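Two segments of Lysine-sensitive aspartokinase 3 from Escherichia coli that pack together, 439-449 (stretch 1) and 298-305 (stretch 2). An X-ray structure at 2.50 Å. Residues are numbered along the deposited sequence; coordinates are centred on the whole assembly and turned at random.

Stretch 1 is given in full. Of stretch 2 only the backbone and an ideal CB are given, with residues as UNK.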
ATOM      1  N   VAL A 439     -21.603   1.735 -10.712  1.00 67.21           N
ATOM      2  CA  VAL A 439     -21.151   1.739  -9.332  1.00 63.43           C
ATOM      3  C   VAL A 439     -21.274   3.159  -8.779  1.00 62.29           C
ATOM      4  O   VAL A 439     -21.851   3.372  -7.715  1.00 62.77           O
ATOM      5  CB  VAL A 439     -19.681   1.270  -9.232  1.00 65.65           C
ATOM      6  CG1 VAL A 439     -19.141   1.496  -7.824  1.00 57.72           C
ATOM      7  CG2 VAL A 439     -19.589  -0.202  -9.595  1.00 64.99           C
ATOM      8  N   VAL A 440     -20.739   4.129  -9.510  1.00 60.83           N
ATOM      9  CA  VAL A 440     -20.795   5.523  -9.080  1.00 64.06           C
ATOM     10  C   VAL A 440     -22.228   5.934  -8.776  1.00 66.39           C
ATOM     11  O   VAL A 440     -22.501   6.679  -7.828  1.00 64.06           O
ATOM     12  CB  VAL A 440     -20.246   6.444 -10.164  1.00 60.70           C
ATOM     13  CG1 VAL A 440     -20.355   7.892  -9.730  1.00 46.46           C
ATOM     14  CG2 VAL A 440     -18.811   6.068 -10.445  1.00 65.46           C
ATOM     15  N   GLN A 441     -23.144   5.437  -9.597  1.00 67.26           N
ATOM     16  CA  GLN A 441     -24.553   5.737  -9.435  1.00 69.70           C
ATOM     17  C   GLN A 441     -25.079   5.044  -8.184  1.00 69.17           C
ATOM     18  O   GLN A 441     -25.632   5.693  -7.294  1.00 67.70           O
ATOM     19  CB  GLN A 441     -25.320   5.272 -10.676  1.00 75.11           C
ATOM     20  CG  GLN A 441     -25.052   6.116 -11.921  1.00 75.64           C
ATOM     21  CD  GLN A 441     -25.231   5.338 -13.216  1.00 79.28           C
ATOM     22  OE1 GLN A 441     -25.173   5.907 -14.304  1.00 76.80           O
ATOM     23  NE2 GLN A 441     -25.441   4.028 -13.104  1.00 78.66           N
ATOM     24  N   LYS A 442     -24.886   3.732  -8.100  1.00 67.66           N
ATOM     25  CA  LYS A 442     -25.364   3.013  -6.938  1.00 70.60           C
ATOM     26  C   LYS A 442     -24.919   3.649  -5.631  1.00 72.55           C
ATOM     27  O   LYS A 442     -25.738   3.829  -4.733  1.00 76.97           O
ATOM     28  CB  LYS A 442     -24.925   1.555  -6.989  1.00 74.74           C
ATOM     29  CG  LYS A 442     -25.731   0.715  -7.966  1.00 87.97           C
ATOM     30  CD  LYS A 442     -27.223   0.740  -7.629  1.00 99.86           C
ATOM     31  CE  LYS A 442     -28.030  -0.067  -8.641  1.00106.39           C
ATOM     32  NZ  LYS A 442     -27.487  -1.452  -8.812  1.00106.24           N
ATOM     33  N   LEU A 443     -23.639   3.998  -5.520  1.00 72.20           N
ATOM     34  CA  LEU A 443     -23.117   4.621  -4.298  1.00 72.59           C
ATOM     35  C   LEU A 443     -23.791   5.944  -3.995  1.00 71.44           C
ATOM     36  O   LEU A 443     -24.445   6.115  -2.967  1.00 70.99           O
ATOM     37  CB  LEU A 443     -21.618   4.880  -4.420  1.00 75.58           C
ATOM     38  CG  LEU A 443     -20.654   3.705  -4.518  1.00 80.38           C
ATOM     39  CD1 LEU A 443     -19.253   4.269  -4.622  1.00 81.68           C
ATOM     40  CD2 LEU A 443     -20.774   2.805  -3.300  1.00 82.92           C
ATOM     41  N   HIS A 444     -23.594   6.882  -4.910  1.00 72.09           N
ATOM     42  CA  HIS A 444     -24.146   8.234  -4.820  1.00 71.38           C
ATOM     43  C   HIS A 444     -25.586   8.210  -4.327  1.00 72.28           C
ATOM     44  O   HIS A 444     -25.977   8.995  -3.450  1.00 67.79           O
ATOM     45  CB  HIS A 444     -24.085   8.892  -6.209  1.00 62.81           C
ATOM     46  CG  HIS A 444     -24.306  10.367  -6.190  1.00 50.27           C
ATOM     47  ND1 HIS A 444     -25.541  10.934  -6.398  1.00 53.30           N
ATOM     48  CD2 HIS A 444     -23.454  11.388  -5.936  1.00 47.35           C
ATOM     49  CE1 HIS A 444     -25.444  12.247  -6.268  1.00 54.80           C
ATOM     50  NE2 HIS A 444     -24.189  12.546  -5.988  1.00 54.60           N
ATOM     51  N   SER A 445     -26.357   7.290  -4.900  1.00 76.19           N
ATOM     52  CA  SER A 445     -27.761   7.120  -4.576  1.00 80.99           C
ATOM     53  C   SER A 445     -28.017   6.975  -3.077  1.00 81.77           C
ATOM     54  O   SER A 445     -28.539   7.902  -2.457  1.00 85.52           O
ATOM     55  CB  SER A 445     -28.323   5.907  -5.338  1.00 83.39           C
ATOM     56  OG  SER A 445     -29.704   5.758  -5.094  1.00 91.44           O
ATOM     57  N   ASN A 446     -27.647   5.836  -2.492  1.00 77.51           N
ATOM     58  CA  ASN A 446     -27.869   5.637  -1.070  1.00 75.69           C
ATOM     59  C   ASN A 446     -26.753   6.370  -0.328  1.00 72.06           C
ATOM     60  O   ASN A 446     -26.252   5.882   0.685  1.00 68.45           O
ATOM     61  CB  ASN A 446     -27.855   4.134  -0.704  1.00 77.75           C
ATOM     62  CG  ASN A 446     -26.458   3.588  -0.539  1.00 82.01           C
ATOM     63  OD1 ASN A 446     -25.677   3.629  -1.481  1.00 84.53           O
ATOM     64  ND2 ASN A 446     -26.126   3.094   0.657  1.00 78.77           N
ATOM     65  N   LEU A 447     -26.351   7.541  -0.824  1.00 71.11           N
ATOM     66  CA  LEU A 447     -25.282   8.300  -0.166  1.00 69.24           C
ATOM     67  C   LEU A 447     -25.451   9.823  -0.154  1.00 70.09           C
ATOM     68  O   LEU A 447     -25.026  10.507   0.789  1.00 68.14           O
ATOM     69  CB  LEU A 447     -23.940   7.928  -0.803  1.00 68.68           C
ATOM     70  CG  LEU A 447     -22.798   7.745   0.202  1.00 70.50           C
ATOM     71  CD1 LEU A 447     -21.574   7.094  -0.438  1.00 66.27           C
ATOM     72  CD2 LEU A 447     -22.462   9.100   0.786  1.00 70.71           C
ATOM     73  N   PHE A 448     -26.086  10.350  -1.195  1.00 72.48           N
ATOM     74  CA  PHE A 448     -26.288  11.792  -1.296  1.00 74.00           C
ATOM     75  C   PHE A 448     -27.712  12.151  -1.679  1.00 75.12           C
ATOM     76  O   PHE A 448     -28.175  13.270  -1.430  1.00 75.14           O
ATOM     77  CB  PHE A 448     -25.318  12.356  -2.321  1.00 73.40           C
ATOM     78  CG  PHE A 448     -23.887  11.994  -2.043  1.00 73.79           C
ATOM     79  CD1 PHE A 448     -23.141  12.712  -1.113  1.00 69.99           C
ATOM     80  CD2 PHE A 448     -23.290  10.922  -2.699  1.00 70.75           C
ATOM     81  CE1 PHE A 448     -21.820  12.368  -0.842  1.00 66.59           C
ATOM     82  CE2 PHE A 448     -21.976  10.572  -2.436  1.00 66.70           C
ATOM     83  CZ  PHE A 448     -21.237  11.298  -1.505  1.00 68.78           C
ATOM     84  N   GLU A 449     -28.398  11.192  -2.288  1.00 76.02           N
ATOM     85  CA  GLU A 449     -29.775  11.380  -2.725  1.00 77.29           C
ATOM     86  C   GLU A 449     -30.737  11.021  -1.594  1.00 76.55           C
ATOM     87  O   GLU A 449     -31.825  11.572  -1.514  1.00 75.34           O
ATOM     88  CB  GLU A 449     -30.046  10.485  -3.931  1.00 78.48           C
ATOM     89  CG  GLU A 449     -29.146  10.760  -5.115  1.00 77.83           C
ATOM     90  CD  GLU A 449     -29.215   9.655  -6.141  1.00 77.26           C
ATOM     91  OE1 GLU A 449     -30.345   9.275  -6.521  1.00 70.90           O
ATOM     92  OE2 GLU A 449     -28.141   9.171  -6.563  1.00 74.71           O
ATOM     93  N   UNK A 298     -19.297  13.870   6.141  1.00 67.43           N
ATOM     94  CA  UNK A 298     -18.489  12.679   6.296  1.00 67.43           C
ATOM     95  C   UNK A 298     -18.218  12.209   4.882  1.00 66.74           C
ATOM     96  O   UNK A 298     -17.180  11.619   4.600  1.00 68.50           O
ATOM     97  CB  UNK A 298     -19.173  11.608   7.148  1.00 67.43           C
ATOM     98  N   UNK A 299     -19.163  12.497   3.995  1.00 65.98           N
ATOM     99  CA  UNK A 299     -19.041  12.123   2.592  1.00 66.67           C
ATOM    100  C   UNK A 299     -19.370  13.315   1.704  1.00 67.64           C
ATOM    101  O   UNK A 299     -20.530  13.710   1.622  1.00 71.62           O
ATOM    102  CB  UNK A 299     -19.956  10.941   2.264  1.00 66.67           C
ATOM    103  N   UNK A 300     -18.364  13.887   1.040  1.00 64.43           N
ATOM    104  CA  UNK A 300     -18.610  15.026   0.158  1.00 62.74           C
ATOM    105  C   UNK A 300     -19.016  14.558  -1.219  1.00 61.09           C
ATOM    106  O   UNK A 300     -20.037  14.985  -1.747  1.00 61.72           O
ATOM    107  CB  UNK A 300     -17.371  15.918   0.065  1.00 62.74           C
ATOM    108  N   UNK A 301     -18.211  13.674  -1.798  1.00 61.58           N
ATOM    109  CA  UNK A 301     -18.497  13.207  -3.141  1.00 59.33           C
ATOM    110  C   UNK A 301     -17.771  11.945  -3.549  1.00 57.69           C
ATOM    111  O   UNK A 301     -17.026  11.351  -2.780  1.00 59.61           O
ATOM    112  CB  UNK A 301     -18.159  14.315  -4.140  1.00 59.33           C
ATOM    113  N   UNK A 302     -18.014  11.549  -4.789  1.00 55.89           N
ATOM    114  CA  UNK A 302     -17.398  10.381  -5.385  1.00 54.99           C
ATOM    115  C   UNK A 302     -16.684  10.875  -6.636  1.00 54.63           C
ATOM    116  O   UNK A 302     -17.164  11.779  -7.317  1.00 56.31           O
ATOM    117  CB  UNK A 302     -18.421   9.288  -5.699  1.00 54.99           C
ATOM    118  N   UNK A 303     -15.529  10.288  -6.926  1.00 54.20           N
ATOM    119  CA  UNK A 303     -14.735  10.657  -8.094  1.00 46.99           C
ATOM    120  C   UNK A 303     -14.349   9.394  -8.848  1.00 45.32           C
ATOM    121  O   UNK A 303     -14.008   8.373  -8.244  1.00 43.75           O
ATOM    122  CB  UNK A 303     -13.491  11.450  -7.689  1.00 46.99           C
ATOM    123  N   UNK A 304     -14.406   9.475 -10.171  1.00 47.26           N
ATOM    124  CA  UNK A 304     -14.073   8.349 -11.034  1.00 48.86           C
ATOM    125  C   UNK A 304     -12.841   8.664 -11.876  1.00 49.70           C
ATOM    126  O   UNK A 304     -12.731   9.749 -12.442  1.00 49.89           O
ATOM    127  CB  UNK A 304     -15.257   7.996 -11.936  1.00 48.86           C
ATOM    128  N   UNK A 305     -11.903   7.724 -11.932  1.00 51.68           N
ATOM    129  CA  UNK A 305     -10.689   7.886 -12.738  1.00 50.96           C
ATOM    130  C   UNK A 305     -10.613   6.641 -13.619  1.00 52.50           C
ATOM    131  O   UNK A 305     -10.351   5.536 -13.147  1.00 53.01           O
ATOM    132  CB  UNK A 305      -9.437   8.055 -11.876  1.00 50.96           C
TER

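Stretch 2 is largely a strand that runs antiparallel to the helix of stretch 1, at 174°, with the axes 9.2 Å apart at closest approach. No hydrogen bond crosses between them, so the fit rests on apolar contact.

Position 298 lies before the strand, with nothing of stretch 1 within 5.5 Å of its ideal CB, so many residues would do. It is Leu298.

Position 299 points toward stretch 1. Its ideal CB is 3.4 Å from Leu447 CD2, which is tight, and 3.9 Å from Phe448 CE1. These neighbours are apolar and offer no polar partner. An aliphatic or aromatic side chain would suit, if it can lead past the leucine methyl. The residue is Phe299, chi1 m. Its CD2 lies 3.1 Å from Leu447 CD2, and its CB lies 3.8 Å from Phe448 CE1. Phe299 O sits at the edge of the Phe448 ring, 3.1 Å from Phe448 CE1.

Position 300 points away, and its CB meets nothing of stretch 1. Polar or apolar residues are equally possible. It is Arg300, whose NE is hydrogen-bonded elsewhere in the structure. Only its backbone comes near, with Arg300 O 3.3 Å from Phe448 CE1.

Position 301 also points away, its ideal CB 5.1 Å from Phe448 CZ. Stretch 1 does not fix the size here. The residue is Ala301, and its CA lies 3.7 Å from Phe448 CZ.

Position 302 points toward the helix. Around its ideal CB are Val440 CG1 at 4.7 Å, Phe448 CE2 at 5.0 Å and Leu443 CD1 at 5.2 Å. This leaves an apolar space deeper than a methyl can fill. Leucine, isoleucine or methionine would be reasonable. The residue is Leu302, chi1 m and chi2 t, and it has the largest covered area in the contact. Its CD1 reaches the helix backbone, 3.3 Å from His444 N and 3.6 Å from Val440 O, and packs 3.4 Å from Leu443 CB. Its CG lies at the edge of the Phe448 ring, 3.8 Å from Phe448 CE2.

Position 303 points away and is unconstrained by stretch 1. It is Ala303.

Position 304 points toward stretch 1 again, its ideal CB 4.3 Å from Val440 CG2. Valine, isoleucine or leucine would suit this light contact. It is Leu304, chi1 t, with CD1 4.3 Å from Val440 CG2.

Position 305 is out of reach and open. It is Arg305, whose guanidinium is hydrogen-bonded elsewhere in the structure.

Stretch 2 298-305: LFRALALR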
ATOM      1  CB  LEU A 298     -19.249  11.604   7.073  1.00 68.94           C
ATOM      2  CG  LEU A 298     -18.433  10.352   7.407  1.00 78.49           C
ATOM      3  CD1 LEU A 298     -17.280  10.723   8.333  1.00 81.82           C
ATOM      4  CD2 LEU A 298     -19.327   9.311   8.054  1.00 78.53           C
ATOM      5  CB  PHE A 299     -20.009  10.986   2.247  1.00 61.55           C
ATOM      6  CG  PHE A 299     -19.857   9.760   3.109  1.00 57.50           C
ATOM      7  CD1 PHE A 299     -18.601   9.303   3.486  1.00 54.22           C
ATOM      8  CD2 PHE A 299     -20.976   9.028   3.493  1.00 67.00           C
ATOM      9  CE1 PHE A 299     -18.454   8.137   4.229  1.00 59.93           C
ATOM     10  CE2 PHE A 299     -20.847   7.857   4.234  1.00 73.45           C
ATOM     11  CZ  PHE A 299     -19.580   7.409   4.605  1.00 69.51           C
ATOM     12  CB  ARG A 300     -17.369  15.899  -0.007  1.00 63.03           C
ATOM     13  CG  ARG A 300     -17.087  16.860   1.119  1.00 69.86           C
ATOM     14  CD  ARG A 300     -17.830  18.184   1.008  1.00 62.78           C
ATOM     15  NE  ARG A 300     -17.245  19.126   1.958  1.00 67.30           N
ATOM     16  CZ  ARG A 300     -17.720  20.335   2.244  1.00 74.41           C
ATOM     17  NH1 ARG A 300     -18.818  20.784   1.653  1.00 74.14           N
ATOM     18  NH2 ARG A 300     -17.083  21.096   3.128  1.00 77.92           N
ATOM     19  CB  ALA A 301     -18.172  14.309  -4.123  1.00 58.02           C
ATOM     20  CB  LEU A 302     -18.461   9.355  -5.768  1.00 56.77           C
ATOM     21  CG  LEU A 302     -19.349   8.861  -4.624  1.00 58.72           C
ATOM     22  CD1 LEU A 302     -20.461   8.004  -5.191  1.00 39.93           C
ATOM     23  CD2 LEU A 302     -18.514   8.075  -3.618  1.00 58.11           C
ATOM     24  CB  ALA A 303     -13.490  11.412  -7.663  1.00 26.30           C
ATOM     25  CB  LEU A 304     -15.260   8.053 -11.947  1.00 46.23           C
ATOM     26  CG  LEU A 304     -15.093   7.029 -13.066  1.00 57.41           C
ATOM     27  CD1 LEU A 304     -15.047   5.609 -12.496  1.00 53.43           C
ATOM     28  CD2 LEU A 304     -16.270   7.181 -14.026  1.00 59.61           C
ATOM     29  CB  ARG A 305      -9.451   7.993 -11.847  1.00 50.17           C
ATOM     30  CG  ARG A 305      -8.327   8.786 -12.484  1.00 51.49           C
ATOM     31  CD  ARG A 305      -7.255   9.182 -11.471  1.00 50.84           C
ATOM     32  NE  ARG A 305      -6.412   8.058 -11.062  1.00 45.45           N
ATOM     33  CZ  ARG A 305      -5.496   8.145 -10.106  1.00 44.93           C
ATOM     34  NH1 ARG A 305      -5.310   9.299  -9.470  1.00 40.19           N
ATOM     35  NH2 ARG A 305      -4.767   7.089  -9.780  1.00 48.59           N
TER
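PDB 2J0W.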